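Local atomic coordinates of post-proline cleaving enzyme (Rickettsia typhi, PDB entry 4HVT), a protein that probably cleaves peptide bonds on the carboxyl side of proline in oligopeptides, acting as a serine-type peptidase of the prolyl oligopeptidase family. Residues Q54-I59 against Y694-Y699; G76-G81 against E405-A410; P289-L294 against L305-W310. All blocks are in the same frame, centred on the assembly; numbering follows the deposited sequence.

Interaction 1 (Q54-I59 against Y694-Y699)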
loop_
_atom_site.group_PDB
_atom_site.type_symbol
_atom_site.label_atom_id
_atom_site.label_comp_id
_atom_site.label_asym_id
_atom_site.label_seq_id
_atom_site.Cartn_x
_atom_site.Cartn_y
_atom_site.Cartn_z
ATOM N N GLN A 54 29.324 -12.949 9.101
ATOM C CA GLN A 54 30.350 -12.436 8.217
ATOM C C GLN A 54 29.764 -11.484 7.188
ATOM O O GLN A 54 30.433 -10.541 6.746
ATOM C CB GLN A 54 31.148 -13.590 7.523
ATOM N N GLU A 55 28.489 -11.696 6.819
ATOM C CA GLU A 55 27.901 -10.929 5.716
ATOM C C GLU A 55 27.448 -9.534 6.130
ATOM O O GLU A 55 27.181 -8.707 5.270
ATOM C CB GLU A 55 26.723 -11.687 5.107
ATOM C CG GLU A 55 27.070 -13.011 4.429
ATOM C CD GLU A 55 27.181 -14.212 5.367
ATOM O OE1 GLU A 55 26.946 -14.108 6.563
ATOM O OE2 GLU A 55 27.638 -15.282 4.896
ATOM N N TYR A 56 27.346 -9.272 7.431
ATOM C CA TYR A 56 26.712 -8.032 7.921
ATOM C C TYR A 56 27.409 -6.737 7.433
ATOM O O TYR A 56 26.743 -5.793 6.930
ATOM C CB TYR A 56 26.656 -8.047 9.443
ATOM C CG TYR A 56 25.980 -6.864 10.032
ATOM C CD1 TYR A 56 24.605 -6.868 10.201
ATOM C CD2 TYR A 56 26.689 -5.710 10.390
ATOM C CE1 TYR A 56 23.946 -5.780 10.715
ATOM C CE2 TYR A 56 26.008 -4.602 10.916
ATOM C CZ TYR A 56 24.649 -4.653 11.057
ATOM O OH TYR A 56 23.930 -3.603 11.599
ATOM N N LYS A 57 28.743 -6.681 7.581
ATOM C CA LYS A 57 29.483 -5.481 7.209
ATOM C C LYS A 57 29.213 -5.113 5.777
ATOM O O LYS A 57 29.007 -3.947 5.468
ATOM C CB LYS A 57 31.005 -5.676 7.387
ATOM N N GLN A 58 29.242 -6.104 4.877
ATOM C CA GLN A 58 29.085 -5.856 3.436
ATOM C C GLN A 58 27.640 -5.432 3.069
ATOM O O GLN A 58 27.410 -4.437 2.367
ATOM C CB GLN A 58 29.461 -7.115 2.656
ATOM C CG GLN A 58 29.529 -6.949 1.145
ATOM C CD GLN A 58 30.378 -5.776 0.658
ATOM O OE1 GLN A 58 31.416 -5.423 1.240
ATOM N NE2 GLN A 58 29.965 -5.193 -0.456
ATOM N N ILE A 59 26.687 -6.223 3.542
ATOM C CA ILE A 59 25.234 -5.874 3.459
ATOM C C ILE A 59 24.979 -4.454 4.005
ATOM O O ILE A 59 24.395 -3.643 3.329
ATOM C CB ILE A 59 24.354 -6.892 4.216
ATOM C CG1 ILE A 59 24.414 -8.314 3.615
ATOM C CG2 ILE A 59 22.901 -6.435 4.263
ATOM C CD1 ILE A 59 23.791 -8.467 2.239
ATOM N N TYR A 694 16.410 -1.904 9.326
ATOM C CA TYR A 694 15.531 -3.041 9.090
ATOM C C TYR A 694 15.990 -3.895 7.889
ATOM O O TYR A 694 16.132 -5.120 7.988
ATOM C CB TYR A 694 14.120 -2.500 8.863
ATOM C CG TYR A 694 13.081 -3.533 8.658
ATOM C CD1 TYR A 694 12.838 -4.078 7.416
ATOM C CD2 TYR A 694 12.325 -4.007 9.751
ATOM C CE1 TYR A 694 11.870 -5.044 7.239
ATOM C CE2 TYR A 694 11.308 -4.917 9.566
ATOM C CZ TYR A 694 11.114 -5.478 8.351
ATOM O OH TYR A 694 10.147 -6.383 8.135
ATOM N N PHE A 695 16.283 -3.244 6.770
ATOM C CA PHE A 695 16.732 -3.971 5.581
ATOM C C PHE A 695 18.156 -4.535 5.652
ATOM O O PHE A 695 18.436 -5.566 5.071
ATOM C CB PHE A 695 16.511 -3.151 4.320
ATOM C CG PHE A 695 15.062 -3.090 3.950
ATOM C CD1 PHE A 695 14.373 -4.282 3.639
ATOM C CD2 PHE A 695 14.359 -1.931 4.101
ATOM C CE1 PHE A 695 13.033 -4.279 3.329
ATOM C CE2 PHE A 695 13.015 -1.901 3.764
ATOM C CZ PHE A 695 12.347 -3.077 3.409
ATOM N N ILE A 696 19.018 -3.894 6.409
ATOM C CA ILE A 696 20.316 -4.498 6.709
ATOM C C ILE A 696 20.141 -5.793 7.497
ATOM O O ILE A 696 20.818 -6.790 7.234
ATOM C CB ILE A 696 21.237 -3.520 7.489
ATOM C CG1 ILE A 696 21.636 -2.313 6.626
ATOM C CG2 ILE A 696 22.463 -4.223 8.035
ATOM C CD1 ILE A 696 21.963 -1.112 7.502
ATOM N N ASN A 697 19.271 -5.763 8.497
ATOM C CA ASN A 697 19.005 -6.961 9.299
ATOM C C ASN A 697 18.386 -8.064 8.453
ATOM O O ASN A 697 18.850 -9.237 8.486
ATOM C CB ASN A 697 18.114 -6.610 10.443
ATOM C CG ASN A 697 18.844 -5.864 11.542
ATOM O OD1 ASN A 697 20.071 -6.015 11.705
ATOM N ND2 ASN A 697 18.087 -5.072 12.341
ATOM N N LEU A 698 17.407 -7.680 7.638
ATOM C CA LEU A 698 16.709 -8.645 6.808
ATOM C C LEU A 698 17.612 -9.309 5.761
ATOM O O LEU A 698 17.566 -10.536 5.575
ATOM C CB LEU A 698 15.487 -7.972 6.146
ATOM C CG LEU A 698 14.566 -8.970 5.435
ATOM C CD1 LEU A 698 13.106 -8.716 5.668
ATOM C CD2 LEU A 698 14.941 -8.946 3.969
ATOM N N TYR A 699 18.387 -8.484 5.073
ATOM C CA TYR A 699 19.278 -8.989 4.000
ATOM C C TYR A 699 20.502 -9.714 4.566
ATOM O O TYR A 699 20.961 -10.648 3.942
ATOM C CB TYR A 699 19.604 -7.928 2.935
ATOM C CG TYR A 699 18.479 -7.818 1.963
ATOM C CD1 TYR A 699 18.291 -8.780 0.973
ATOM C CD2 TYR A 699 17.607 -6.772 2.024
ATOM C CE1 TYR A 699 17.237 -8.696 0.097
ATOM C CE2 TYR A 699 16.549 -6.685 1.159
ATOM C CZ TYR A 699 16.366 -7.637 0.201
ATOM O OH TYR A 699 15.303 -7.538 -0.667
HETATM O O HOH W 1 21.575 -3.844 12.803
#

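Interaction 2 (G76-G81 against E405-A410)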
loop_
_atom_site.group_PDB
_atom_site.type_symbol
_atom_site.label_atom_id
_atom_site.label_comp_id
_atom_site.label_asym_id
_atom_site.label_seq_id
_atom_site.Cartn_x
_atom_site.Cartn_y
_atom_site.Cartn_z
ATOM N N GLY A 76 8.118 13.159 -8.305
ATOM C CA GLY A 76 7.248 14.269 -7.897
ATOM C C GLY A 76 5.922 14.425 -8.583
ATOM O O GLY A 76 5.508 13.561 -9.310
ATOM N N VAL A 77 5.297 15.573 -8.324
ATOM C CA VAL A 77 3.987 15.953 -8.870
ATOM C C VAL A 77 4.056 17.454 -9.233
ATOM O O VAL A 77 4.612 18.279 -8.482
ATOM C CB VAL A 77 2.846 15.648 -7.870
ATOM C CG1 VAL A 77 2.977 16.441 -6.635
ATOM C CG2 VAL A 77 1.516 15.955 -8.481
ATOM N N ILE A 78 3.500 17.818 -10.395
ATOM C CA ILE A 78 3.443 19.177 -10.863
ATOM C C ILE A 78 2.166 19.886 -10.387
ATOM O O ILE A 78 1.044 19.402 -10.620
ATOM C CB ILE A 78 3.430 19.232 -12.390
ATOM C CG1 ILE A 78 4.806 18.694 -12.922
ATOM C CG2 ILE A 78 3.126 20.649 -12.889
ATOM C CD1 ILE A 78 4.921 18.467 -14.425
ATOM N N ARG A 79 2.371 21.028 -9.752
ATOM C CA ARG A 79 1.330 22.010 -9.487
ATOM C C ARG A 79 1.821 23.429 -9.755
ATOM O O ARG A 79 2.866 23.859 -9.247
ATOM C CB ARG A 79 0.817 21.911 -8.030
ATOM C CG ARG A 79 0.060 20.648 -7.664
ATOM C CD ARG A 79 -0.713 20.821 -6.363
ATOM N NE ARG A 79 0.198 21.068 -5.254
ATOM C CZ ARG A 79 0.933 20.109 -4.678
ATOM N NH1 ARG A 79 0.889 18.857 -5.096
ATOM N NH2 ARG A 79 1.737 20.409 -3.683
ATOM N N LYS A 80 1.076 24.139 -10.601
ATOM C CA LYS A 80 1.266 25.561 -10.893
ATOM C C LYS A 80 2.730 25.926 -11.140
ATOM O O LYS A 80 3.282 26.827 -10.527
ATOM C CB LYS A 80 0.621 26.435 -9.822
ATOM C CG LYS A 80 -0.887 26.181 -9.687
ATOM C CD LYS A 80 -1.537 27.140 -8.717
ATOM C CE LYS A 80 -3.037 26.853 -8.537
ATOM N NZ LYS A 80 -3.302 25.453 -8.126
ATOM N N GLY A 81 3.346 25.151 -12.029
ATOM C CA GLY A 81 4.704 25.455 -12.549
ATOM C C GLY A 81 5.851 24.919 -11.714
ATOM O O GLY A 81 7.027 25.200 -12.000
ATOM N N GLU A 405 -6.707 17.215 -12.856
ATOM C CA GLU A 405 -7.499 17.828 -13.920
ATOM C C GLU A 405 -7.201 19.330 -14.009
ATOM O O GLU A 405 -7.446 19.925 -15.040
ATOM C CB GLU A 405 -9.010 17.568 -13.679
ATOM C CG GLU A 405 -9.887 17.928 -14.852
ATOM C CD GLU A 405 -11.312 17.397 -14.759
ATOM O OE1 GLU A 405 -11.611 16.584 -13.848
ATOM O OE2 GLU A 405 -12.111 17.864 -15.604
ATOM N N GLU A 406 -6.717 19.947 -12.947
ATOM C CA GLU A 406 -6.396 21.379 -12.994
ATOM C C GLU A 406 -5.193 21.643 -13.936
ATOM O O GLU A 406 -5.061 22.730 -14.480
ATOM C CB GLU A 406 -6.094 21.954 -11.629
ATOM C CG GLU A 406 -5.899 23.464 -11.736
ATOM C CD GLU A 406 -5.978 24.205 -10.441
ATOM O OE1 GLU A 406 -6.451 23.628 -9.446
ATOM O OE2 GLU A 406 -5.554 25.378 -10.451
ATOM N N GLU A 407 -4.335 20.657 -14.124
ATOM C CA GLU A 407 -3.066 20.816 -14.823
ATOM C C GLU A 407 -3.104 20.145 -16.212
ATOM O O GLU A 407 -3.529 18.986 -16.365
ATOM C CB GLU A 407 -1.938 20.174 -13.978
ATOM C CG GLU A 407 -1.683 20.865 -12.655
ATOM C CD GLU A 407 -1.045 22.237 -12.793
ATOM O OE1 GLU A 407 -0.409 22.543 -13.835
ATOM O OE2 GLU A 407 -1.180 23.016 -11.839
ATOM N N GLU A 408 -2.608 20.849 -17.234
ATOM C CA GLU A 408 -2.380 20.248 -18.553
ATOM C C GLU A 408 -1.227 19.218 -18.574
ATOM O O GLU A 408 -1.323 18.270 -19.297
ATOM C CB GLU A 408 -2.051 21.339 -19.587
ATOM C CG GLU A 408 -3.302 22.173 -19.848
ATOM C CD GLU A 408 -3.088 23.382 -20.708
ATOM O OE1 GLU A 408 -1.973 23.946 -20.687
ATOM O OE2 GLU A 408 -4.068 23.776 -21.391
ATOM N N GLU A 409 -0.177 19.460 -17.798
ATOM C CA GLU A 409 1.007 18.613 -17.755
ATOM C C GLU A 409 0.965 17.639 -16.581
ATOM O O GLU A 409 0.315 17.858 -15.572
ATOM C CB GLU A 409 2.279 19.448 -17.681
ATOM C CG GLU A 409 2.469 20.305 -18.922
ATOM C CD GLU A 409 3.807 21.081 -18.939
ATOM O OE1 GLU A 409 4.395 21.404 -17.883
ATOM O OE2 GLU A 409 4.254 21.402 -20.047
ATOM N N ALA A 410 1.716 16.562 -16.715
ATOM C CA ALA A 410 1.703 15.455 -15.756
ATOM C C ALA A 410 3.082 14.774 -15.798
ATOM O O ALA A 410 3.806 14.933 -16.776
ATOM C CB ALA A 410 0.618 14.443 -16.118
HETATM O O HOH W 2 0.202 17.377 -12.549
HETATM O O HOH W 3 -2.858 22.997 -9.752
HETATM O O HOH W 4 -6.037 25.173 -7.375
HETATM O O HOH W 5 1.881 23.984 -14.013
#

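Interaction 3 (P289-L294 against L305-W310)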
loop_
_atom_site.group_PDB
_atom_site.type_symbol
_atom_site.label_atom_id
_atom_site.label_comp_id
_atom_site.label_asym_id
_atom_site.label_seq_id
_atom_site.Cartn_x
_atom_site.Cartn_y
_atom_site.Cartn_z
ATOM N N PRO A 289 -24.085 -0.364 -7.668
ATOM C CA PRO A 289 -23.816 -1.643 -6.990
ATOM C C PRO A 289 -22.995 -1.443 -5.713
ATOM O O PRO A 289 -22.058 -0.666 -5.690
ATOM C CB PRO A 289 -23.068 -2.461 -8.074
ATOM C CG PRO A 289 -23.544 -1.903 -9.371
ATOM C CD PRO A 289 -23.650 -0.398 -9.078
ATOM N N SER A 290 -23.329 -2.162 -4.638
ATOM C CA SER A 290 -22.720 -1.907 -3.358
ATOM C C SER A 290 -21.218 -2.167 -3.294
ATOM O O SER A 290 -20.546 -1.563 -2.473
ATOM C CB SER A 290 -23.413 -2.729 -2.266
ATOM O OG SER A 290 -23.271 -4.118 -2.481
ATOM N N ASP A 291 -20.686 -2.990 -4.213
ATOM C CA ASP A 291 -19.248 -3.279 -4.269
ATOM C C ASP A 291 -18.571 -2.604 -5.446
ATOM O O ASP A 291 -17.401 -2.870 -5.707
ATOM C CB ASP A 291 -18.932 -4.777 -4.227
ATOM C CG ASP A 291 -19.680 -5.593 -5.290
ATOM O OD1 ASP A 291 -20.518 -5.079 -6.072
ATOM O OD2 ASP A 291 -19.362 -6.810 -5.367
ATOM N N ALA A 292 -19.280 -1.712 -6.151
ATOM C CA ALA A 292 -18.626 -0.846 -7.150
ATOM C C ALA A 292 -17.872 0.276 -6.432
ATOM O O ALA A 292 -18.290 0.696 -5.349
ATOM C CB ALA A 292 -19.653 -0.312 -8.116
ATOM N N THR A 293 -16.740 0.724 -7.000
ATOM C CA THR A 293 -15.891 1.740 -6.394
ATOM C C THR A 293 -15.604 2.905 -7.326
ATOM O O THR A 293 -15.430 2.733 -8.527
ATOM C CB THR A 293 -14.555 1.136 -5.910
ATOM O OG1 THR A 293 -13.960 0.394 -6.961
ATOM C CG2 THR A 293 -14.823 0.234 -4.693
ATOM N N LEU A 294 -15.643 4.099 -6.760
ATOM C CA LEU A 294 -15.297 5.298 -7.490
ATOM C C LEU A 294 -13.826 5.365 -7.776
ATOM O O LEU A 294 -12.993 5.292 -6.891
ATOM C CB LEU A 294 -15.713 6.534 -6.682
ATOM C CG LEU A 294 -15.384 7.915 -7.311
ATOM C CD1 LEU A 294 -16.144 8.124 -8.649
ATOM C CD2 LEU A 294 -15.743 8.975 -6.250
ATOM N N LEU A 305 -15.537 1.302 -11.060
ATOM C CA LEU A 305 -15.088 -0.069 -11.273
ATOM C C LEU A 305 -16.085 -1.042 -10.667
ATOM O O LEU A 305 -16.528 -0.826 -9.549
ATOM C CB LEU A 305 -13.729 -0.293 -10.600
ATOM C CG LEU A 305 -13.099 -1.689 -10.626
ATOM C CD1 LEU A 305 -12.814 -2.065 -12.069
ATOM C CD2 LEU A 305 -11.866 -1.737 -9.754
ATOM N N LEU A 306 -16.346 -2.127 -11.394
ATOM C CA LEU A 306 -17.214 -3.201 -10.918
ATOM C C LEU A 306 -16.399 -4.334 -10.312
ATOM O O LEU A 306 -15.466 -4.811 -10.913
ATOM C CB LEU A 306 -18.124 -3.714 -12.031
ATOM C CG LEU A 306 -18.931 -2.675 -12.816
ATOM C CD1 LEU A 306 -19.902 -3.368 -13.760
ATOM C CD2 LEU A 306 -19.644 -1.698 -11.881
ATOM N N ARG A 307 -16.837 -4.786 -9.141
ATOM C CA ARG A 307 -16.259 -5.985 -8.525
ATOM C C ARG A 307 -17.122 -7.230 -8.869
ATOM O O ARG A 307 -16.642 -8.377 -8.799
ATOM C CB ARG A 307 -16.165 -5.781 -6.995
ATOM C CG ARG A 307 -15.845 -7.057 -6.248
ATOM C CD ARG A 307 -15.340 -6.764 -4.844
ATOM N NE ARG A 307 -15.353 -7.967 -4.005
ATOM C CZ ARG A 307 -14.380 -8.869 -3.923
ATOM N NH1 ARG A 307 -13.298 -8.749 -4.675
ATOM N NH2 ARG A 307 -14.534 -9.974 -3.146
ATOM N N SER A 308 -18.421 -7.015 -9.121
ATOM C CA SER A 308 -19.339 -8.069 -9.507
ATOM C C SER A 308 -20.039 -7.733 -10.808
ATOM O O SER A 308 -20.103 -6.547 -11.199
ATOM C CB SER A 308 -20.379 -8.296 -8.395
ATOM O OG SER A 308 -19.744 -8.675 -7.198
ATOM N N ASP A 309 -20.592 -8.773 -11.453
ATOM C CA ASP A 309 -21.419 -8.533 -12.652
ATOM C C ASP A 309 -22.599 -7.641 -12.274
ATOM O O ASP A 309 -23.126 -7.743 -11.167
ATOM C CB ASP A 309 -22.025 -9.820 -13.207
ATOM C CG ASP A 309 -21.010 -10.801 -13.737
ATOM O OD1 ASP A 309 -19.822 -10.467 -13.966
ATOM O OD2 ASP A 309 -21.454 -11.988 -13.905
ATOM N N TRP A 310 -22.968 -6.748 -13.183
ATOM C CA TRP A 310 -24.107 -5.855 -12.993
ATOM C C TRP A 310 -25.135 -6.074 -14.123
ATOM O O TRP A 310 -24.829 -5.747 -15.257
ATOM C CB TRP A 310 -23.604 -4.427 -13.037
ATOM C CG TRP A 310 -24.597 -3.370 -12.724
ATOM C CD1 TRP A 310 -25.910 -3.528 -12.299
ATOM C CD2 TRP A 310 -24.375 -1.965 -12.787
ATOM N NE1 TRP A 310 -26.491 -2.285 -12.108
ATOM C CE2 TRP A 310 -25.563 -1.314 -12.388
ATOM C CE3 TRP A 310 -23.296 -1.189 -13.148
ATOM C CZ2 TRP A 310 -25.660 0.094 -12.328
ATOM C CZ3 TRP A 310 -23.375 0.178 -13.094
ATOM C CH2 TRP A 310 -24.526 0.820 -12.651
HETATM O O HOH W 6 -19.517 -4.091 -8.470
HETATM O O HOH W 7 -14.971 -2.170 -7.082
HETATM O O HOH W 8 -18.123 -8.334 -3.451
#

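Interaction 1 (Q54-I59 against Y694-Y699)
Tyr-56 and Ile-696 make the closest approach between 54-59 and 694-699, with Tyr-56 CE1 3.4 Å from Ile-696 CG2. The methyl comes in obliquely to the ring, and it also touches CZ and OH of the tyrosine. One turn along, Ile-59 sets its CG2 branch against backbone and side chain together: CG2 lies 3.6 Å from Ile-696 O and 3.9 Å from Tyr-699 CB. Tyr-699 offers its CB here, while its ring goes to helix 498-505. At this point the backbones are close, the CA atoms of Ile-59 and Ile-696 being 6.1 Å apart.

One water relays the polar part, accepting from Tyr-56 OH (2.7 Å) and donating to Asn-697 OD1 (2.9 Å). Tyr-56 has CG anti to its backbone N (chi1 -178°), and its side chain runs alongside that of Asn-697 in the same direction, with ring and amide planes 34° apart. The other end of that amide is held from outside, because Asn-697 ND2 is hydrogen-bonded to Glu-47 OE2, which leaves OD1 turned to the water.

The contact therefore joins helix 56-67 to the C-terminal helix 688-706. Val-503 of helix 498-505 packs on Ile-59, Ile-499 and Trp-504 of the same helix reach Tyr-699, and helix 34-51 adds Gln-51 beside Tyr-56 and Leu-50 beside Asn-697.

Interaction 2 (G76-G81 against E405-A410)
A nearly straight hydrogen bond runs from Lys-80 N to Glu-407 OE2, 2.8 Å long with an N-H...O angle of 171°. The amide meets the oxygen from above the carboxylate plane, 46° out of it. A bend at chi2 (-70°) sets CD of Glu-407 close to the turn that follows strand 77-79. The second oxygen serves the same turn through a water that accepts from Gly-81 N at 2.7 Å and donates to Glu-407 OE1. Two consecutive backbone amides are thus satisfied by one carboxylate, one directly and one through water.

The ammonium group of Lys-80 has three partners. It forms a salt bridge with Glu-406, in which the hydrogen bond from Lys-80 NZ to Glu-406 OE2, 3.2 Å, is weak. A water accepting from NZ donates to Glu-406 OE1 at 2.6 Å, and another accepting from NZ donates to Glu-407 OE2 at 2.7 Å. Glu-407 OE2 therefore receives both an amide and a water. A further water lies within bonding distance of Ile-78 O (2.9 Å) and Glu-409 O, but has more acceptors in reach than protons.

The apolar part is made by Ile-78, whose CD1 is 4.3 Å from Glu-409 CB; Leu-425 of strand 422-426 touches both side chains. Arg-79 turns elsewhere, with NH1 bonded to Tyr-404 OH and a cation-pi contact to Tyr-84.

Strand 77-79 belongs to the first sheet of the beta-propeller, and 405-410 is the loop joining strands 398-402 and 410-415 of the last, so side chains and water span the seam of the ring. This agrees with a family whose propeller is not closed by strand exchange. Salt-bridged to Glu-406 and reaching Glu-407 through water, the lysine probably offsets part of the negative charge of both carboxylates.

Interaction 3 (P289-L294 against L305-W310)
At the open end of a beta-hairpin, the first two strands of one beta-propeller blade, Thr-293 and Leu-305 form an antiparallel hydrogen-bonded pair: Thr-293 N to Leu-305 O at 3.0 Å and Leu-305 N to Thr-293 O at 2.9 Å. Their side chains run side by side on one face of the sheet. Leu-305 O also receives a CA-H...O contact from Ala-292. A water donates to Leu-305 O and Asp-291 O and accepts from Thr-293 OG1, which also bonds Gln-295.

Before the strand, a type I turn from Pro-289 to Ala-292 brings Asp-291 toward Arg-307 and Ser-308. With chi1 at 53°, between the backbone N and carbonyl carbon, Asp-291 CG comes within 3.9 Å of Arg-307 CB. Ser-308 OG donates to Asp-291 OD2 at 2.6 Å, which accepts on its syn lone pair. Asp-291 OD2 and Arg-307 NE, 4.4 Å apart, are too distant for a salt bridge, and a water links them. Another joins Asp-291 OD1 to Arg-307 N. The guanidinium finds its stronger partner in His-527, and Lys-528 bonds Arg-307 O, so this propeller loop reaches the peptidase domain.

Apolar contacts lie on the other flank. Ala-292 CB meets Leu-306 CD2 at 4.0 Å, and Pro-289 crosses Trp-310 at about a right angle. Here a CH-pi contact forms, with Pro-289 CG 3.6 Å from the centroid of the indole five-membered ring and 16° off its normal.

How the interactions relate
Along the chain the three contacts are nested: 289-294/305-310 falls inside the loop closed by 76-81/405-410, which itself falls inside that closed by 54-59/694-699. Interaction 1 joins helix 56-67, near the N-terminus, to helix 688-706 of the peptidase part. Interactions 2 and 3 both lie in the beta-propeller, the former between its first and last sheets and the latter within the sheet begun by strand 293-298. Their centres are about 30 Å apart. Interaction 1 lies about 40 Å from interaction 2 and about 45 Å from interaction 3, centre to centre, and none touch. The propeller is thus an insertion bracketed by chain ends that meet on the peptidase side.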